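Local coordinates for putative oxidoreductase (Magnetospirillum magnetotacticum, PDB 3C1A), which is a putative oxidoreductase of the GFO/IDH/MocA type that probably uses a nicotinamide dinucleotide bound by its Rossmann-fold domain, at residues A[9-13]-A[287-292]; A[12-16]-A[64-70]. All coordinates share one frame. Residues are numbered along the deposited sequence.

Interaction 1: A[9-13]-A[287-292]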
loop_
_atom_site.group_PDB
_atom_site.type_symbol
_atom_site.label_atom_id
_atom_site.label_comp_id
_atom_site.label_asym_id
_atom_site.label_seq_id
_atom_site.Cartn_x
_atom_site.Cartn_y
_atom_site.Cartn_z
ATOM N N SER A 9 -15.422 24.271 -1.583
ATOM C CA SER A 9 -14.878 24.029 -2.965
ATOM C C SER A 9 -14.179 22.657 -2.995
ATOM O O SER A 9 -13.178 22.471 -2.327
ATOM C CB SER A 9 -13.879 25.122 -3.341
ATOM O OG SER A 9 -13.331 24.893 -4.632
ATOM N N PRO A 10 -14.764 21.670 -3.688
ATOM C CA PRO A 10 -14.130 20.343 -3.692
ATOM C C PRO A 10 -12.753 20.359 -4.326
ATOM O O PRO A 10 -12.498 21.145 -5.260
ATOM C CB PRO A 10 -15.109 19.471 -4.494
ATOM C CG PRO A 10 -16.391 20.223 -4.472
ATOM C CD PRO A 10 -16.040 21.672 -4.420
ATOM N N VAL A 11 -11.873 19.513 -3.798
ATOM C CA VAL A 11 -10.520 19.409 -4.303
ATOM C C VAL A 11 -10.591 18.679 -5.649
ATOM O O VAL A 11 -11.221 17.626 -5.763
ATOM C CB VAL A 11 -9.586 18.664 -3.302
ATOM C CG1 VAL A 11 -8.227 18.357 -3.944
ATOM C CG2 VAL A 11 -9.415 19.483 -1.987
ATOM N N ARG A 12 -9.956 19.246 -6.667
ATOM C CA ARG A 12 -10.119 18.748 -8.018
ATOM C C ARG A 12 -9.040 17.721 -8.323
ATOM O O ARG A 12 -7.884 18.055 -8.445
ATOM C CB ARG A 12 -10.142 19.930 -8.970
ATOM C CG ARG A 12 -11.273 20.941 -8.590
ATOM C CD ARG A 12 -11.260 22.155 -9.488
ATOM N NE ARG A 12 -10.039 22.941 -9.332
ATOM C CZ ARG A 12 -9.857 23.861 -8.383
ATOM N NH1 ARG A 12 -10.797 24.133 -7.477
ATOM N NH2 ARG A 12 -8.710 24.515 -8.321
ATOM N N LEU A 13 -9.458 16.468 -8.384
ATOM C CA LEU A 13 -8.589 15.334 -8.602
ATOM C C LEU A 13 -8.711 14.789 -9.980
ATOM O O LEU A 13 -9.767 14.838 -10.583
ATOM C CB LEU A 13 -8.914 14.193 -7.633
ATOM C CG LEU A 13 -8.856 14.453 -6.146
ATOM C CD1 LEU A 13 -9.251 13.147 -5.384
ATOM C CD2 LEU A 13 -7.482 14.951 -5.755
ATOM N N PHE A 287 -5.885 12.204 1.709
ATOM C CA PHE A 287 -5.034 12.755 0.651
ATOM C C PHE A 287 -5.697 14.011 0.103
ATOM O O PHE A 287 -5.084 15.048 0.097
ATOM C CB PHE A 287 -4.783 11.740 -0.472
ATOM C CG PHE A 287 -4.124 12.317 -1.671
ATOM C CD1 PHE A 287 -2.753 12.603 -1.669
ATOM C CD2 PHE A 287 -4.852 12.569 -2.831
ATOM C CE1 PHE A 287 -2.136 13.180 -2.788
ATOM C CE2 PHE A 287 -4.206 13.121 -3.994
ATOM C CZ PHE A 287 -2.897 13.439 -3.968
ATOM N N ALA A 288 -6.958 13.926 -0.287
ATOM C CA ALA A 288 -7.634 15.105 -0.869
ATOM C C ALA A 288 -7.607 16.246 0.136
ATOM O O ALA A 288 -7.397 17.412 -0.225
ATOM C CB ALA A 288 -9.045 14.781 -1.329
ATOM N N GLY A 289 -7.739 15.893 1.416
ATOM C CA GLY A 289 -7.705 16.871 2.502
ATOM C C GLY A 289 -6.379 17.550 2.767
ATOM O O GLY A 289 -6.342 18.624 3.368
ATOM N N ALA A 290 -5.293 16.945 2.320
ATOM C CA ALA A 290 -3.987 17.505 2.518
ATOM C C ALA A 290 -3.498 18.318 1.312
ATOM O O ALA A 290 -2.476 19.003 1.390
ATOM C CB ALA A 290 -3.044 16.413 2.897
ATOM N N VAL A 291 -4.232 18.302 0.194
ATOM C CA VAL A 291 -3.693 18.831 -1.057
ATOM C C VAL A 291 -3.387 20.337 -0.879
ATOM O O VAL A 291 -2.317 20.795 -1.252
ATOM C CB VAL A 291 -4.660 18.544 -2.280
ATOM C CG1 VAL A 291 -4.349 19.463 -3.468
ATOM C CG2 VAL A 291 -4.570 17.057 -2.715
ATOM N N ARG A 292 -4.339 21.061 -0.316
ATOM C CA ARG A 292 -4.244 22.505 -0.152
ATOM C C ARG A 292 -3.536 22.918 1.135
ATOM O O ARG A 292 -3.298 24.102 1.353
ATOM C CB ARG A 292 -5.634 23.128 -0.174
ATOM C CG ARG A 292 -6.406 22.837 -1.435
ATOM C CD ARG A 292 -7.775 23.401 -1.377
ATOM N NE ARG A 292 -8.444 23.190 -2.651
ATOM C CZ ARG A 292 -9.741 23.264 -2.862
ATOM N NH1 ARG A 292 -10.585 23.564 -1.887
ATOM N NH2 ARG A 292 -10.203 23.050 -4.080
#

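Interaction 2: A[12-16]-A[64-70]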
loop_
_atom_site.group_PDB
_atom_site.type_symbol
_atom_site.label_atom_id
_atom_site.label_comp_id
_atom_site.label_asym_id
_atom_site.label_seq_id
_atom_site.Cartn_x
_atom_site.Cartn_y
_atom_site.Cartn_z
ATOM N N ARG A 12 -9.956 19.246 -6.667
ATOM C CA ARG A 12 -10.119 18.748 -8.018
ATOM C C ARG A 12 -9.040 17.721 -8.323
ATOM O O ARG A 12 -7.884 18.055 -8.445
ATOM C CB ARG A 12 -10.142 19.930 -8.970
ATOM C CG ARG A 12 -11.273 20.941 -8.590
ATOM C CD ARG A 12 -11.260 22.155 -9.488
ATOM N NE ARG A 12 -10.039 22.941 -9.332
ATOM C CZ ARG A 12 -9.857 23.861 -8.383
ATOM N NH1 ARG A 12 -10.797 24.133 -7.477
ATOM N NH2 ARG A 12 -8.710 24.515 -8.321
ATOM N N LEU A 13 -9.458 16.468 -8.384
ATOM C CA LEU A 13 -8.589 15.334 -8.602
ATOM C C LEU A 13 -8.711 14.789 -9.980
ATOM O O LEU A 13 -9.767 14.838 -10.583
ATOM C CB LEU A 13 -8.914 14.193 -7.633
ATOM C CG LEU A 13 -8.856 14.453 -6.146
ATOM C CD1 LEU A 13 -9.251 13.147 -5.384
ATOM C CD2 LEU A 13 -7.482 14.951 -5.755
ATOM N N ALA A 14 -7.607 14.243 -10.479
ATOM C CA ALA A 14 -7.638 13.514 -11.732
ATOM C C ALA A 14 -7.014 12.133 -11.518
ATOM O O ALA A 14 -6.169 11.955 -10.640
ATOM C CB ALA A 14 -6.907 14.285 -12.825
ATOM N N LEU A 15 -7.456 11.160 -12.312
ATOM C CA LEU A 15 -6.990 9.791 -12.187
ATOM C C LEU A 15 -6.345 9.327 -13.491
ATOM O O LEU A 15 -6.909 9.509 -14.606
ATOM C CB LEU A 15 -8.168 8.894 -11.812
ATOM C CG LEU A 15 -7.969 7.374 -11.765
ATOM C CD1 LEU A 15 -6.900 7.022 -10.749
ATOM C CD2 LEU A 15 -9.296 6.688 -11.442
ATOM N N ILE A 16 -5.127 8.810 -13.378
ATOM C CA ILE A 16 -4.471 8.255 -14.515
ATOM C C ILE A 16 -4.446 6.760 -14.187
ATOM O O ILE A 16 -3.786 6.343 -13.227
ATOM C CB ILE A 16 -3.074 8.834 -14.766
ATOM C CG1 ILE A 16 -3.172 10.350 -15.034
ATOM C CG2 ILE A 16 -2.432 8.078 -15.915
ATOM C CD1 ILE A 16 -1.878 11.102 -14.905
ATOM N N VAL A 64 -3.765 15.329 -18.553
ATOM C CA VAL A 64 -4.193 15.413 -17.154
ATOM C C VAL A 64 -3.247 16.298 -16.364
ATOM O O VAL A 64 -3.696 17.173 -15.631
ATOM C CB VAL A 64 -4.335 14.034 -16.509
ATOM C CG1 VAL A 64 -4.509 14.176 -14.997
ATOM C CG2 VAL A 64 -5.529 13.324 -17.145
ATOM N N VAL A 65 -1.935 16.125 -16.556
ATOM C CA VAL A 65 -0.950 16.922 -15.804
ATOM C C VAL A 65 -0.773 18.362 -16.328
ATOM O O VAL A 65 -0.270 19.227 -15.615
ATOM C CB VAL A 65 0.464 16.225 -15.689
ATOM C CG1 VAL A 65 0.349 14.705 -15.296
ATOM C CG2 VAL A 65 1.293 16.392 -16.923
ATOM N N SER A 66 -1.193 18.622 -17.562
ATOM C CA SER A 66 -1.164 19.989 -18.101
ATOM C C SER A 66 -2.433 20.763 -17.805
ATOM O O SER A 66 -2.555 21.907 -18.227
ATOM C CB SER A 66 -0.955 19.989 -19.609
ATOM O OG SER A 66 0.274 19.372 -19.938
ATOM N N ALA A 67 -3.374 20.141 -17.104
ATOM C CA ALA A 67 -4.705 20.677 -16.902
ATOM C C ALA A 67 -4.643 21.754 -15.843
ATOM O O ALA A 67 -4.104 21.500 -14.767
ATOM C CB ALA A 67 -5.658 19.548 -16.468
ATOM N N PRO A 68 -5.165 22.974 -16.133
ATOM C CA PRO A 68 -4.997 24.050 -15.134
ATOM C C PRO A 68 -5.811 23.886 -13.865
ATOM O O PRO A 68 -5.389 24.324 -12.800
ATOM C CB PRO A 68 -5.449 25.310 -15.891
ATOM C CG PRO A 68 -6.264 24.848 -17.001
ATOM C CD PRO A 68 -5.860 23.446 -17.339
ATOM N N GLU A 69 -6.970 23.253 -13.990
ATOM C CA GLU A 69 -7.911 23.050 -12.888
ATOM C C GLU A 69 -7.621 21.813 -12.016
ATOM O O GLU A 69 -8.202 21.664 -10.956
ATOM C CB GLU A 69 -9.343 23.008 -13.438
ATOM C CG GLU A 69 -9.938 21.646 -13.949
ATOM C CD GLU A 69 -9.324 21.082 -15.237
ATOM O OE1 GLU A 69 -8.552 21.792 -15.938
ATOM O OE2 GLU A 69 -9.621 19.894 -15.550
ATOM N N VAL A 70 -6.743 20.933 -12.453
ATOM C CA VAL A 70 -6.447 19.730 -11.669
ATOM C C VAL A 70 -5.541 20.140 -10.533
ATOM O O VAL A 70 -4.496 20.728 -10.766
ATOM C CB VAL A 70 -5.767 18.636 -12.532
ATOM C CG1 VAL A 70 -5.212 17.539 -11.662
ATOM C CG2 VAL A 70 -6.756 18.072 -13.557
HETATM O O HOH W 1 -6.307 24.394 -9.929
#

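Interaction 1: A[9-13]-A[287-292]
Arg292 lays its long side chain across the start of strand 11-17, beside the side chain of Val11, and these two residues account for most of the buried surface. With chi2 and chi3 both trans, the arginine is stretched far enough for its guanidinium to meet backbone carbonyls that lie ahead of the strand. Its NH1 donates to Ser9 O at 2.8 Å, near the plane of the group, while NH2 makes a weak hydrogen bond to Pro10 O at 3.2 Å. The CA of Val11 lies over one face of the guanidinium, 3.7 Å from Arg292 NH2. A like charge, Arg12 NH1, stands 3.6 Å from Arg292 NH2; Arg292 has a salt bridge to Glu71 and Arg12 NE a hydrogen bond to Glu69 O, and Glu71 can balance part of the charge. Strand 11-17 is the first strand of the Rossmann fold and sits inside its parallel sheet, so helix 279-290, from late in the chain, packs here on a sheet built by the N-terminal part. Val11 suits the interface because its branched, apolar side chain fills the space against the helix at Ala288: CG2 is 3.4 Å from Ala288 O, and CG1 is 3.9 Å from Val291 CB. Ala288, small enough to let helix and strand come close, puts its CA 6.2 Å from the CA of Val11. Farther along, Leu13 continues the apolar surface, its CD2 4.1 Å from Phe287 CE2.

Interaction 2: A[12-16]-A[64-70]
This is a buried, mainly apolar contact inside the Rossmann fold, between the first strand of its parallel sheet and the end of helix 62-65 with the turn that leads into strand 72-76. That strand is the next neighbour of strand 11-17 in the sheet, so the segment 64-70 passes over one face of the sheet just before the chain enters it again. Side chains alternate along a strand, and here Arg12, Ala14 and Ile16 point toward the helix and turn, whereas Leu13 and Leu15 point away to the other face. Ala14 is the tight spot: its CB lies 3.2 Å from Val64 CG1 and 3.8 Å from Val70 CG1, and a methyl group is about all that fits between the two valines. Ile16, longer, reaches outward from the sheet, bringing CD1 to 4.0 Å from Val64 CG1 and 4.3 Å from Val65 CG1. Beta-branched residues give this layer compact, rather rigid apolar surfaces. At the other end of the segment the contact turns polar. Arg12 has aliphatic carbons to lie along the turn and a guanidinium to meet its carbonyls, and its NE donates to Glu69 O. The carboxylate of Glu69 leads away from the strand, to a salt bridge with Arg39 of strand 35-42. A second link from Arg12 runs through a water, which accepts from Arg12 NH2 at 2.9 Å and donates to Pro68 O at 3.0 Å, beside the direct bond of 2.8 Å from Arg12 NE to Glu69 O.

How the interactions relate
Both contacts start from strand 11-17 near the N terminus and share Arg12 and Leu13. Going along the chain, interaction 2 closes first, when segment 64-70 returns to the strand after a loop of 47 residues that includes strands 35-42 and 56-58. Interaction 1 closes only after 273 residues, when segment 287-292 comes back; this long loop takes in the rest of the parallel sheet and the whole mixed sheet. The shorter loop, starting in the shared residues, is nested within the longer one. Val11 and Leu13 thus face the late part of the chain, Ala14 and Ile16 the local Rossmann elements of 64-70, while the end of Arg12 touches both contacts.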